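Local coordinates for activator of Hsp90 ATPase homologue 1/2-like C-terminal domain-containing protein (Staphylococcus saprophyticus subsp. saprophyticus, PDB 3Q6A) that is of unknown function but belongs to the AHA1 family and has a Bet v 1-like (SRPBCC) fold, a scaffold that in relatives often encloses a hydrophobic ligand-binding cavity, at residues D[13-17]-D[62-68]; D[75-80]-D[91-97]; D[27-31]-D[115-119]; D[54-58]-D[69-73]. One frame throughout, in Å; residues are numbered along the deposited sequence.

Contact 1: residues D[13-17]-D[62-68]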
loop_
_atom_site.group_PDB
_atom_site.type_symbol
_atom_site.label_atom_id
_atom_site.label_comp_id
_atom_site.label_asym_id
_atom_site.label_seq_id
_atom_site.Cartn_x
_atom_site.Cartn_y
_atom_site.Cartn_z
ATOM N N ARG D 13 1.273 19.901 -5.174
ATOM C CA ARG D 13 2.624 19.460 -4.854
ATOM C C ARG D 13 3.175 20.055 -3.563
ATOM O O ARG D 13 3.829 19.351 -2.788
ATOM C CB ARG D 13 3.547 19.794 -6.029
ATOM C CG ARG D 13 4.901 19.145 -5.963
ATOM C CD ARG D 13 5.699 19.442 -7.210
ATOM N NE ARG D 13 5.912 20.874 -7.384
ATOM C CZ ARG D 13 6.822 21.395 -8.201
ATOM N NH1 ARG D 13 7.606 20.598 -8.920
ATOM N NH2 ARG D 13 6.944 22.709 -8.303
ATOM N N GLU D 14 2.913 21.342 -3.332
ATOM C CA GLU D 14 3.388 22.008 -2.126
ATOM C C GLU D 14 2.826 21.325 -0.894
ATOM O O GLU D 14 3.536 21.101 0.086
ATOM C CB GLU D 14 2.964 23.487 -2.094
ATOM C CG GLU D 14 3.549 24.374 -3.184
ATOM C CD GLU D 14 2.972 24.081 -4.553
ATOM O OE1 GLU D 14 1.829 23.565 -4.609
ATOM O OE2 GLU D 14 3.655 24.380 -5.564
ATOM N N THR D 15 1.543 20.985 -0.947
ATOM C CA THR D 15 0.878 20.348 0.175
ATOM C C THR D 15 1.455 18.972 0.498
ATOM O O THR D 15 1.563 18.604 1.664
ATOM C CB THR D 15 -0.629 20.187 -0.084
ATOM O OG1 THR D 15 -1.217 21.477 -0.284
ATOM C CG2 THR D 15 -1.302 19.511 1.108
ATOM N N VAL D 16 1.811 18.218 -0.533
ATOM C CA VAL D 16 2.382 16.890 -0.321
ATOM C C VAL D 16 3.791 17.047 0.265
ATOM O O VAL D 16 4.164 16.343 1.198
ATOM C CB VAL D 16 2.465 16.094 -1.642
ATOM C CG1 VAL D 16 3.079 14.714 -1.378
ATOM C CG2 VAL D 16 1.060 15.938 -2.252
ATOM N N PHE D 17 4.565 17.979 -0.287
ATOM C CA PHE D 17 5.924 18.237 0.188
ATOM C C PHE D 17 5.866 18.587 1.669
ATOM O O PHE D 17 6.615 18.036 2.478
ATOM C CB PHE D 17 6.549 19.398 -0.601
ATOM C CG PHE D 17 7.915 19.824 -0.097
ATOM C CD1 PHE D 17 9.069 19.161 -0.514
ATOM C CD2 PHE D 17 8.034 20.882 0.799
ATOM C CE1 PHE D 17 10.332 19.553 -0.040
ATOM C CE2 PHE D 17 9.285 21.279 1.279
ATOM C CZ PHE D 17 10.433 20.613 0.856
ATOM N N VAL D 62 17.676 19.065 -0.476
ATOM C CA VAL D 62 16.268 19.442 -0.446
ATOM C C VAL D 62 15.982 20.532 -1.469
ATOM O O VAL D 62 16.632 21.580 -1.479
ATOM C CB VAL D 62 15.838 19.959 0.941
ATOM C CG1 VAL D 62 14.488 20.644 0.849
ATOM C CG2 VAL D 62 15.752 18.809 1.913
ATOM N N GLU D 63 15.022 20.249 -2.344
ATOM C CA GLU D 63 14.575 21.184 -3.369
ATOM C C GLU D 63 13.104 21.417 -3.017
ATOM O O GLU D 63 12.270 20.519 -3.161
ATOM C CB GLU D 63 14.729 20.555 -4.755
ATOM C CG GLU D 63 16.171 20.454 -5.220
ATOM C CD GLU D 63 16.333 19.608 -6.471
ATOM O OE1 GLU D 63 15.510 19.743 -7.402
ATOM O OE2 GLU D 63 17.291 18.810 -6.530
ATOM N N ASP D 64 12.802 22.612 -2.517
ATOM C CA ASP D 64 11.449 22.962 -2.095
ATOM C C ASP D 64 10.376 22.418 -3.024
ATOM O O ASP D 64 10.466 22.563 -4.241
ATOM C CB ASP D 64 11.318 24.478 -1.987
ATOM C CG ASP D 64 12.367 25.078 -1.083
ATOM O OD1 ASP D 64 12.385 24.721 0.116
ATOM O OD2 ASP D 64 13.174 25.897 -1.573
ATOM N N ASN D 65 9.392 21.754 -2.424
ATOM C CA ASN D 65 8.264 21.161 -3.139
ATOM C C ASN D 65 8.670 20.280 -4.316
ATOM O O ASN D 65 7.890 20.105 -5.255
ATOM C CB ASN D 65 7.333 22.269 -3.637
ATOM C CG ASN D 65 6.999 23.265 -2.558
ATOM O OD1 ASN D 65 6.452 22.913 -1.513
ATOM N ND2 ASN D 65 7.329 24.531 -2.803
ATOM N N GLN D 66 9.872 19.705 -4.271
ATOM C CA GLN D 66 10.313 18.885 -5.381
ATOM C C GLN D 66 11.239 17.717 -5.046
ATOM O O GLN D 66 11.251 16.699 -5.745
ATOM C CB GLN D 66 10.979 19.776 -6.421
ATOM C CG GLN D 66 11.551 19.030 -7.603
ATOM C CD GLN D 66 11.910 19.964 -8.738
ATOM O OE1 GLN D 66 11.033 20.564 -9.365
ATOM N NE2 GLN D 66 13.204 20.100 -9.007
ATOM N N LEU D 67 12.032 17.855 -3.992
ATOM C CA LEU D 67 12.932 16.769 -3.658
ATOM C C LEU D 67 13.465 16.798 -2.244
ATOM O O LEU D 67 13.742 17.858 -1.678
ATOM C CB LEU D 67 14.092 16.740 -4.657
ATOM C CG LEU D 67 15.238 15.756 -4.425
ATOM C CD1 LEU D 67 15.946 15.502 -5.740
ATOM C CD2 LEU D 67 16.210 16.317 -3.395
ATOM N N ILE D 68 13.589 15.597 -1.682
ATOM C CA ILE D 68 14.111 15.396 -0.335
ATOM C C ILE D 68 15.051 14.216 -0.492
ATOM O O ILE D 68 14.630 13.160 -0.946
ATOM C CB ILE D 68 13.011 14.983 0.655
ATOM C CG1 ILE D 68 11.928 16.055 0.722
ATOM C CG2 ILE D 68 13.624 14.733 2.038
ATOM C CD1 ILE D 68 10.759 15.679 1.625
#
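A classic beta bulge at the tip of the hairpin formed by strands 53-63 and 67-72 meets the start of helix 13-21 here. The bulge is defined by Gln66 N and Leu67 N, each donating to Glu63 O at 2.8 Å; Asp64 and Asn65 form the turn, Asn65 with positive phi (51°). Phe17 (chi1 t) inserts its ring beneath this turn. Asn65 N stands 3.2 Å from Phe17 CD1 over one ring face, whereas Val62 CG1, 4.1 Å from Phe17 CZ, lies at the ring edge. Ile68 CG1 adds an apolar contact 3.9 Å from Phe17 CE1. One turn earlier, Arg13 reaches over until its NE is 3.0 Å from Asn65 O, but the carbonyl sits over a guanidinium face and the angle is too poor for a hydrogen bond. Asn65 OD1 lies 3.3 Å from Glu14 CA. No clear hydrogen bond crosses; the 413 Å² buried comes mainly from Phe17, Asn65 and Arg13. Around it, Val16 turns to strands 75-84 and 87-94 and to Leu119 and Leu123 of helix 102-125, Ile68 packs on Trp38 and Phe81, and backbone bonds from Gln66 and Ile68 continue the sheet into strand 75-84.

Contact 2: residues D[75-80]-D[91-97]; sequences HPITIQ and TTTEKDF
Segments 75-80 and 91-97 run antiparallel, strand axes 4.8 Å apart at closest and 174° between directions; 75-80 and 91-94 are extended (phi about -60 to -140°, psi about 110 to 150°). Thr78-Thr93 and Gln80-Thr91 are hydrogen-bonded pairs, Ile77-Glu94 and Ile79-Thr92 non-hydrogen-bonded. The bonds are Thr78 N to Thr93 O 3.0 Å, Thr93 N to Thr78 O 2.9 Å, Gln80 N to Thr91 O 2.9 Å and Thr91 N to Gln80 O 3.0 Å. Beyond them Lys95 N gives to Pro76 O at 2.9 Å. This hairpin belongs to the antiparallel sheet of a helix-grip fold: Ile77, Thr92 and Glu94 (chi1 t) meet helix 102-125, where Trp112 NE1 satisfies Glu94 OE1, and Ile79 packs on Trp30. Outward backbone groups of Ile77 and Ile79 bond to Phe70 and Ile68, those of Thr92 and Glu94 to Thr5 and Ile3. On the other face, Thr78 (chi1 p) and Thr93 (chi1 m) share one water, 2.9 Å from Thr78 OG1 and 2.8 Å from Thr93 OG1; it accepts from Gln80 NE2 (2.7 Å) and donates to Thr91 O (2.8 Å). After Lys95 the chain turns through Asp96 (phi/psi 67/87°). His75 (chi1 m) donates from ND1 to Lys95 O at 3.0 Å, and its ring makes an offset stack with that of Phe97 (chi1 m), centroids 4.2 Å apart, planes at 11°.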
loop_
_atom_site.group_PDB
_atom_site.type_symbol
_atom_site.label_atom_id
_atom_site.label_comp_id
_atom_site.label_asym_id
_atom_site.label_seq_id
_atom_site.Cartn_x
_atom_site.Cartn_y
_atom_site.Cartn_z
ATOM N N HIS D 75 21.654 2.981 2.167
ATOM C CA HIS D 75 20.885 3.000 0.919
ATOM C C HIS D 75 20.429 4.430 0.616
ATOM O O HIS D 75 19.670 5.015 1.384
ATOM C CB HIS D 75 19.640 2.110 1.030
ATOM C CG HIS D 75 19.948 0.649 1.123
ATOM N ND1 HIS D 75 20.554 -0.049 0.102
ATOM C CD2 HIS D 75 19.778 -0.234 2.135
ATOM C CE1 HIS D 75 20.749 -1.300 0.480
ATOM N NE2 HIS D 75 20.287 -1.439 1.710
ATOM N N PRO D 76 20.902 5.012 -0.501
ATOM C CA PRO D 76 20.501 6.379 -0.862
ATOM C C PRO D 76 18.984 6.408 -1.067
ATOM O O PRO D 76 18.415 5.478 -1.638
ATOM C CB PRO D 76 21.247 6.624 -2.177
ATOM C CG PRO D 76 22.485 5.785 -2.019
ATOM C CD PRO D 76 21.948 4.510 -1.410
ATOM N N ILE D 77 18.338 7.469 -0.603
ATOM C CA ILE D 77 16.890 7.599 -0.744
ATOM C C ILE D 77 16.520 9.007 -1.221
ATOM O O ILE D 77 17.112 9.999 -0.789
ATOM C CB ILE D 77 16.182 7.340 0.589
ATOM C CG1 ILE D 77 16.299 5.852 0.960
ATOM C CG2 ILE D 77 14.721 7.768 0.503
ATOM C CD1 ILE D 77 15.747 5.542 2.343
ATOM N N THR D 78 15.545 9.073 -2.123
ATOM C CA THR D 78 15.057 10.348 -2.635
ATOM C C THR D 78 13.544 10.252 -2.725
ATOM O O THR D 78 13.002 9.204 -3.099
ATOM C CB THR D 78 15.585 10.662 -4.051
ATOM O OG1 THR D 78 15.201 9.611 -4.940
ATOM C CG2 THR D 78 17.094 10.803 -4.052
ATOM N N ILE D 79 12.878 11.333 -2.331
ATOM C CA ILE D 79 11.431 11.428 -2.394
ATOM C C ILE D 79 11.199 12.625 -3.299
ATOM O O ILE D 79 11.541 13.747 -2.939
ATOM C CB ILE D 79 10.832 11.673 -1.024
ATOM C CG1 ILE D 79 11.241 10.524 -0.076
ATOM C CG2 ILE D 79 9.315 11.729 -1.135
ATOM C CD1 ILE D 79 10.736 10.675 1.343
ATOM N N GLN D 80 10.659 12.372 -4.490
ATOM C CA GLN D 80 10.435 13.439 -5.474
ATOM C C GLN D 80 8.962 13.751 -5.612
ATOM O O GLN D 80 8.123 12.885 -5.389
ATOM C CB GLN D 80 10.978 13.016 -6.831
ATOM C CG GLN D 80 12.421 12.556 -6.811
ATOM C CD GLN D 80 12.900 12.130 -8.177
ATOM O OE1 GLN D 80 13.010 12.950 -9.089
ATOM N NE2 GLN D 80 13.180 10.847 -8.334
ATOM N N THR D 91 7.378 10.094 -6.053
ATOM C CA THR D 91 8.199 8.989 -6.479
ATOM C C THR D 91 9.247 8.728 -5.424
ATOM O O THR D 91 10.107 9.574 -5.193
ATOM C CB THR D 91 8.912 9.294 -7.802
ATOM O OG1 THR D 91 7.940 9.638 -8.796
ATOM C CG2 THR D 91 9.690 8.078 -8.278
ATOM N N THR D 92 9.164 7.572 -4.767
ATOM C CA THR D 92 10.165 7.226 -3.760
ATOM C C THR D 92 11.175 6.298 -4.429
ATOM O O THR D 92 10.813 5.423 -5.215
ATOM C CB THR D 92 9.546 6.513 -2.517
ATOM O OG1 THR D 92 8.785 5.376 -2.941
ATOM C CG2 THR D 92 8.654 7.460 -1.729
ATOM N N THR D 93 12.452 6.514 -4.134
ATOM C CA THR D 93 13.506 5.686 -4.688
ATOM C C THR D 93 14.494 5.313 -3.587
ATOM O O THR D 93 15.053 6.187 -2.916
ATOM C CB THR D 93 14.283 6.411 -5.805
ATOM O OG1 THR D 93 13.407 6.688 -6.906
ATOM C CG2 THR D 93 15.424 5.540 -6.296
ATOM N N GLU D 94 14.671 4.014 -3.376
ATOM C CA GLU D 94 15.630 3.532 -2.373
ATOM C C GLU D 94 16.597 2.699 -3.199
ATOM O O GLU D 94 16.252 1.637 -3.714
ATOM C CB GLU D 94 14.939 2.696 -1.290
ATOM C CG GLU D 94 15.939 2.071 -0.319
ATOM C CD GLU D 94 15.292 1.413 0.888
ATOM O OE1 GLU D 94 14.141 0.943 0.792
ATOM O OE2 GLU D 94 15.959 1.352 1.940
ATOM N N LYS D 95 17.816 3.208 -3.324
ATOM C CA LYS D 95 18.821 2.605 -4.172
ATOM C C LYS D 95 19.765 1.578 -3.591
ATOM O O LYS D 95 19.956 1.492 -2.377
ATOM C CB LYS D 95 19.672 3.715 -4.793
ATOM C CG LYS D 95 18.856 4.834 -5.398
ATOM C CD LYS D 95 19.747 5.963 -5.881
ATOM C CE LYS D 95 18.924 7.032 -6.580
ATOM N NZ LYS D 95 19.804 8.093 -7.138
ATOM N N ASP D 96 20.359 0.837 -4.523
ATOM C CA ASP D 96 21.363 -0.186 -4.280
ATOM C C ASP D 96 20.926 -1.440 -3.532
ATOM O O ASP D 96 21.064 -1.539 -2.312
ATOM C CB ASP D 96 22.575 0.459 -3.596
ATOM C CG ASP D 96 23.040 1.729 -4.314
ATOM O OD1 ASP D 96 23.163 1.708 -5.558
ATOM O OD2 ASP D 96 23.286 2.748 -3.632
ATOM N N PHE D 97 20.417 -2.404 -4.296
ATOM C CA PHE D 97 19.964 -3.687 -3.764
ATOM C C PHE D 97 20.396 -4.803 -4.708
ATOM O O PHE D 97 20.686 -4.551 -5.877
ATOM C CB PHE D 97 18.441 -3.705 -3.636
ATOM C CG PHE D 97 17.917 -2.878 -2.501
ATOM C CD1 PHE D 97 17.842 -3.406 -1.222
ATOM C CD2 PHE D 97 17.491 -1.575 -2.713
ATOM C CE1 PHE D 97 17.347 -2.652 -0.168
ATOM C CE2 PHE D 97 16.995 -0.811 -1.666
ATOM C CZ PHE D 97 16.923 -1.350 -0.387
HETATM O O HOH W 1 12.635 9.269 -6.258
#

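Contact 3: residues D[27-31]-D[115-119]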
loop_
_atom_site.group_PDB
_atom_site.type_symbol
_atom_site.label_atom_id
_atom_site.label_comp_id
_atom_site.label_asym_id
_atom_site.label_seq_id
_atom_site.Cartn_x
_atom_site.Cartn_y
_atom_site.Cartn_z
ATOM N N GLY D 27 3.170 12.821 11.222
ATOM C CA GLY D 27 2.495 11.845 12.063
ATOM C C GLY D 27 1.218 11.252 11.497
ATOM O O GLY D 27 0.734 10.221 11.968
ATOM N N GLY D 28 0.664 11.893 10.479
ATOM C CA GLY D 28 -0.565 11.384 9.911
ATOM C C GLY D 28 -0.377 10.214 8.965
ATOM O O GLY D 28 -1.364 9.597 8.567
ATOM N N PHE D 29 0.863 9.902 8.592
ATOM C CA PHE D 29 1.086 8.798 7.654
ATOM C C PHE D 29 2.419 8.048 7.805
ATOM O O PHE D 29 2.603 6.980 7.228
ATOM C CB PHE D 29 0.965 9.325 6.219
ATOM C CG PHE D 29 2.088 10.261 5.818
ATOM C CD1 PHE D 29 3.166 9.795 5.061
ATOM C CD2 PHE D 29 2.088 11.589 6.235
ATOM C CE1 PHE D 29 4.237 10.635 4.723
ATOM C CE2 PHE D 29 3.153 12.442 5.910
ATOM C CZ PHE D 29 4.233 11.967 5.150
ATOM N N TRP D 30 3.353 8.597 8.568
ATOM C CA TRP D 30 4.644 7.942 8.716
ATOM C C TRP D 30 5.115 8.054 10.166
ATOM O O TRP D 30 4.380 7.693 11.081
ATOM C CB TRP D 30 5.633 8.587 7.752
ATOM C CG TRP D 30 6.820 7.755 7.406
ATOM C CD1 TRP D 30 7.139 6.518 7.891
ATOM C CD2 TRP D 30 7.846 8.099 6.472
ATOM N NE1 TRP D 30 8.303 6.074 7.312
ATOM C CE2 TRP D 30 8.757 7.028 6.437
ATOM C CE3 TRP D 30 8.084 9.215 5.660
ATOM C CZ2 TRP D 30 9.892 7.037 5.619
ATOM C CZ3 TRP D 30 9.200 9.229 4.852
ATOM C CH2 TRP D 30 10.097 8.145 4.836
ATOM N N PHE D 31 6.321 8.567 10.379
ATOM C CA PHE D 31 6.848 8.720 11.737
ATOM C C PHE D 31 5.873 9.456 12.649
ATOM O O PHE D 31 5.159 10.372 12.218
ATOM C CB PHE D 31 8.179 9.470 11.695
ATOM C CG PHE D 31 9.199 8.830 10.805
ATOM C CD1 PHE D 31 9.810 7.633 11.174
ATOM C CD2 PHE D 31 9.538 9.405 9.587
ATOM C CE1 PHE D 31 10.740 7.023 10.345
ATOM C CE2 PHE D 31 10.473 8.800 8.743
ATOM C CZ PHE D 31 11.074 7.606 9.124
HETATM N N MSE D 115 3.440 3.165 3.054
HETATM C CA MSE D 115 3.589 4.555 3.495
HETATM C C MSE D 115 2.918 5.537 2.526
HETATM O O MSE D 115 2.241 6.472 2.956
HETATM C CB MSE D 115 5.076 4.928 3.657
HETATM C CG MSE D 115 5.348 6.393 4.147
HETATM SE SE MSE D 115 5.350 7.698 2.849
HETATM C CE MSE D 115 6.896 7.376 2.121
ATOM N N LEU D 116 3.095 5.312 1.231
ATOM C CA LEU D 116 2.527 6.203 0.213
ATOM C C LEU D 116 1.005 6.084 0.194
ATOM O O LEU D 116 0.304 7.047 -0.137
ATOM C CB LEU D 116 3.148 5.891 -1.172
ATOM C CG LEU D 116 4.629 6.300 -1.304
ATOM C CD1 LEU D 116 5.239 5.783 -2.604
ATOM C CD2 LEU D 116 4.720 7.832 -1.233
ATOM N N SER D 117 0.482 4.907 0.552
ATOM C CA SER D 117 -0.972 4.718 0.607
ATOM C C SER D 117 -1.508 5.474 1.803
ATOM O O SER D 117 -2.557 6.099 1.729
ATOM C CB SER D 117 -1.335 3.227 0.744
ATOM O OG SER D 117 -0.914 2.534 -0.412
ATOM N N CYS D 118 -0.788 5.409 2.918
ATOM C CA CYS D 118 -1.185 6.139 4.116
ATOM C C CYS D 118 -1.110 7.634 3.794
ATOM O O CYS D 118 -1.955 8.415 4.223
ATOM C CB CYS D 118 -0.235 5.829 5.266
ATOM S SG CYS D 118 -0.359 4.139 5.880
ATOM N N LEU D 119 -0.079 8.023 3.051
ATOM C CA LEU D 119 0.085 9.423 2.658
ATOM C C LEU D 119 -1.145 9.900 1.873
ATOM O O LEU D 119 -1.752 10.929 2.201
ATOM C CB LEU D 119 1.334 9.577 1.797
ATOM C CG LEU D 119 1.536 10.962 1.180
ATOM C CD1 LEU D 119 1.792 11.982 2.295
ATOM C CD2 LEU D 119 2.652 10.924 0.170
HETATM O O HOH W 2 -2.698 7.666 6.872
#
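Two aromatic side chains of the loop 27-31 close on one face of helix 102-125, and the fit turns on Phe29 and on Met115, modelled as selenomethionine. A loop following helix 13-21 thus packs against the long C-terminal helix, consistent with the helix-grip fold. Met115 fills the notch between Phe29 and Trp30. Met115 CG rests over the face of the Trp30 five-membered ring, 3.9 Å from the centroid and 15° off the normal, and Met115 SE lies 4.6 Å from the centroid of the Trp30 six-membered ring, 25° off the normal. The same SE meets the Phe29 ring at its edge (4.8 Å from the centroid, 87° off the normal), so one side chain makes two Met-aromatic contacts of different geometry. Phe29, in turn, is the bump that the helix receives. Its CB sits against the Cys118-Leu119 peptide bond, 3.6 Å from both Cys118 C and Leu119 N. With chi1 p the ring lies so that Leu119 CD1 is over one face in a CH-pi contact, 3.6 Å from the centroid and only 6° off the normal. Phe20 of helix 13-21 adds an edge-to-face partner. One water donates to Gly28 O and Cys118 O at 2.9 Å each. Phe29 O is buried without a partner in the model; the direct contact is therefore apolar, made of close fit, CH-pi and Met-aromatic contacts, with polar linkage left to the water.

Contact 4: residues D[54-58]-D[69-73]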
loop_
_atom_site.group_PDB
_atom_site.type_symbol
_atom_site.label_atom_id
_atom_site.label_comp_id
_atom_site.label_asym_id
_atom_site.label_seq_id
_atom_site.Cartn_x
_atom_site.Cartn_y
_atom_site.Cartn_z
ATOM N N GLU D 54 13.579 5.337 18.049
ATOM C CA GLU D 54 14.026 6.631 17.546
ATOM C C GLU D 54 15.230 6.464 16.635
ATOM O O GLU D 54 16.110 5.645 16.899
ATOM C CB GLU D 54 14.388 7.555 18.711
ATOM N N LEU D 55 15.266 7.238 15.558
ATOM C CA LEU D 55 16.383 7.178 14.631
ATOM C C LEU D 55 16.732 8.578 14.139
ATOM O O LEU D 55 15.861 9.433 14.006
ATOM C CB LEU D 55 16.054 6.240 13.471
ATOM C CG LEU D 55 14.861 6.554 12.583
ATOM C CD1 LEU D 55 15.338 7.274 11.344
ATOM C CD2 LEU D 55 14.175 5.263 12.194
ATOM N N ASN D 56 18.017 8.812 13.900
ATOM C CA ASN D 56 18.490 10.116 13.453
ATOM C C ASN D 56 18.953 10.087 12.015
ATOM O O ASN D 56 19.777 9.263 11.627
ATOM C CB ASN D 56 19.623 10.596 14.355
ATOM C CG ASN D 56 19.133 11.032 15.716
ATOM O OD1 ASN D 56 19.923 11.254 16.631
ATOM N ND2 ASN D 56 17.822 11.169 15.857
ATOM N N ILE D 57 18.421 11.013 11.225
ATOM C CA ILE D 57 18.750 11.083 9.817
ATOM C C ILE D 57 19.117 12.500 9.431
ATOM O O ILE D 57 18.457 13.448 9.852
ATOM C CB ILE D 57 17.543 10.638 8.958
ATOM C CG1 ILE D 57 17.129 9.216 9.353
ATOM C CG2 ILE D 57 17.890 10.691 7.493
ATOM C CD1 ILE D 57 16.086 8.600 8.437
ATOM N N ASN D 58 20.171 12.635 8.634
ATOM C CA ASN D 58 20.610 13.937 8.158
ATOM C C ASN D 58 20.118 14.144 6.731
ATOM O O ASN D 58 20.384 13.339 5.841
ATOM C CB ASN D 58 22.136 14.051 8.181
ATOM C CG ASN D 58 22.630 15.368 7.590
ATOM O OD1 ASN D 58 22.265 16.446 8.058
ATOM N ND2 ASN D 58 23.458 15.283 6.557
ATOM N N ALA D 69 16.323 14.385 -0.140
ATOM C CA ALA D 69 17.261 13.285 -0.288
ATOM C C ALA D 69 17.985 13.013 1.015
ATOM O O ALA D 69 18.237 13.925 1.810
ATOM C CB ALA D 69 18.256 13.587 -1.392
ATOM N N PHE D 70 18.303 11.742 1.229
ATOM C CA PHE D 70 18.996 11.315 2.432
ATOM C C PHE D 70 19.368 9.847 2.290
ATOM O O PHE D 70 19.137 9.240 1.246
ATOM C CB PHE D 70 18.109 11.544 3.660
ATOM C CG PHE D 70 16.845 10.719 3.671
ATOM C CD1 PHE D 70 16.814 9.464 4.283
ATOM C CD2 PHE D 70 15.689 11.195 3.059
ATOM C CE1 PHE D 70 15.643 8.698 4.282
ATOM C CE2 PHE D 70 14.519 10.442 3.048
ATOM C CZ PHE D 70 14.497 9.188 3.665
ATOM N N THR D 71 19.964 9.279 3.334
ATOM C CA THR D 71 20.372 7.882 3.298
ATOM C C THR D 71 19.943 7.141 4.563
ATOM O O THR D 71 19.762 7.733 5.632
ATOM C CB THR D 71 21.930 7.741 3.169
ATOM O OG1 THR D 71 22.403 8.531 2.070
ATOM C CG2 THR D 71 22.326 6.286 2.898
ATOM N N TRP D 72 19.753 5.840 4.420
ATOM C CA TRP D 72 19.415 5.006 5.559
ATOM C C TRP D 72 19.948 3.606 5.297
ATOM O O TRP D 72 19.760 3.050 4.204
ATOM C CB TRP D 72 17.910 4.951 5.805
ATOM C CG TRP D 72 17.633 4.164 7.026
ATOM C CD1 TRP D 72 17.206 2.861 7.093
ATOM C CD2 TRP D 72 17.906 4.568 8.371
ATOM N NE1 TRP D 72 17.210 2.435 8.398
ATOM C CE2 TRP D 72 17.634 3.462 9.203
ATOM C CE3 TRP D 72 18.364 5.760 8.953
ATOM C CZ2 TRP D 72 17.800 3.514 10.586
ATOM C CZ3 TRP D 72 18.531 5.810 10.326
ATOM C CH2 TRP D 72 18.249 4.691 11.130
ATOM N N GLY D 73 20.640 3.042 6.286
ATOM C CA GLY D 73 21.185 1.705 6.120
ATOM C C GLY D 73 22.119 1.636 4.938
ATOM O O GLY D 73 22.286 0.583 4.316
#
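This is an apolar contact between the splayed parts of two strands that are hairpin partners, 53-63 and 67-72, on the sheet face that carries Leu55, Ile57, Phe70 and Trp72. The evidence for splaying is geometric: the short strand axes come no closer than 6.8 Å, with 139° between N-to-C directions, about 41° short of antiparallel, and no hydrogen bond crosses. Leu55 and Ile57 instead pair by backbone bonds with Leu46 and Ile44 of strand 43-48. Side chains bridge the gap. Ile57 points toward the other strand and touches two rings, with its CG2 3.6 Å from Phe70 CD1 and its CD1 3.7 Å from Trp72 CE3. Leu55 CB is 3.6 Å from Trp72 CH2, and Leu55 CD1 makes an off-centre CH-pi contact 4.1 Å from the centroid of the Trp72 six-membered ring. Where the strands converge, Asn58 O comes within 3.6 Å of Phe70 CB, and backbone pairing resumes as Ala69 bonds with Glu60 and Arg61. Leu135 and Ile77 of strand 75-84 pack against the same two rings. The splay is consistent with the curved sheet of the Bet v 1-like helix-grip fold, which often walls a hydrophobic cavity.

Contacts 1, 2 and 4 are joined through strand 67-72, whose two ends serve contacts 1 and 4 (centres about 18 Å apart). Strand 75-84 of contact 2 lies alongside it: Ile68 O to Ile79 N at 2.9 Å and Ile77 N to Phe70 O at 2.7 Å are probable hydrogen bonds, linking contact 2 to contacts 1 and 4, whose centres lie about 15 and 12 Å away. Contact 3, its centre about 16 to 17 Å from those of the other three, brings helix and loop to the sheet: Thr92 OG1 packs 3.6 Å from Leu116 CD1 and Ile79 CD1 4.1 Å from Trp30 CZ3, while Val16 CG1 of helix 13-21 lies 4.1 Å from Leu119 CD2. Any ligand cavity is inferred from relatives.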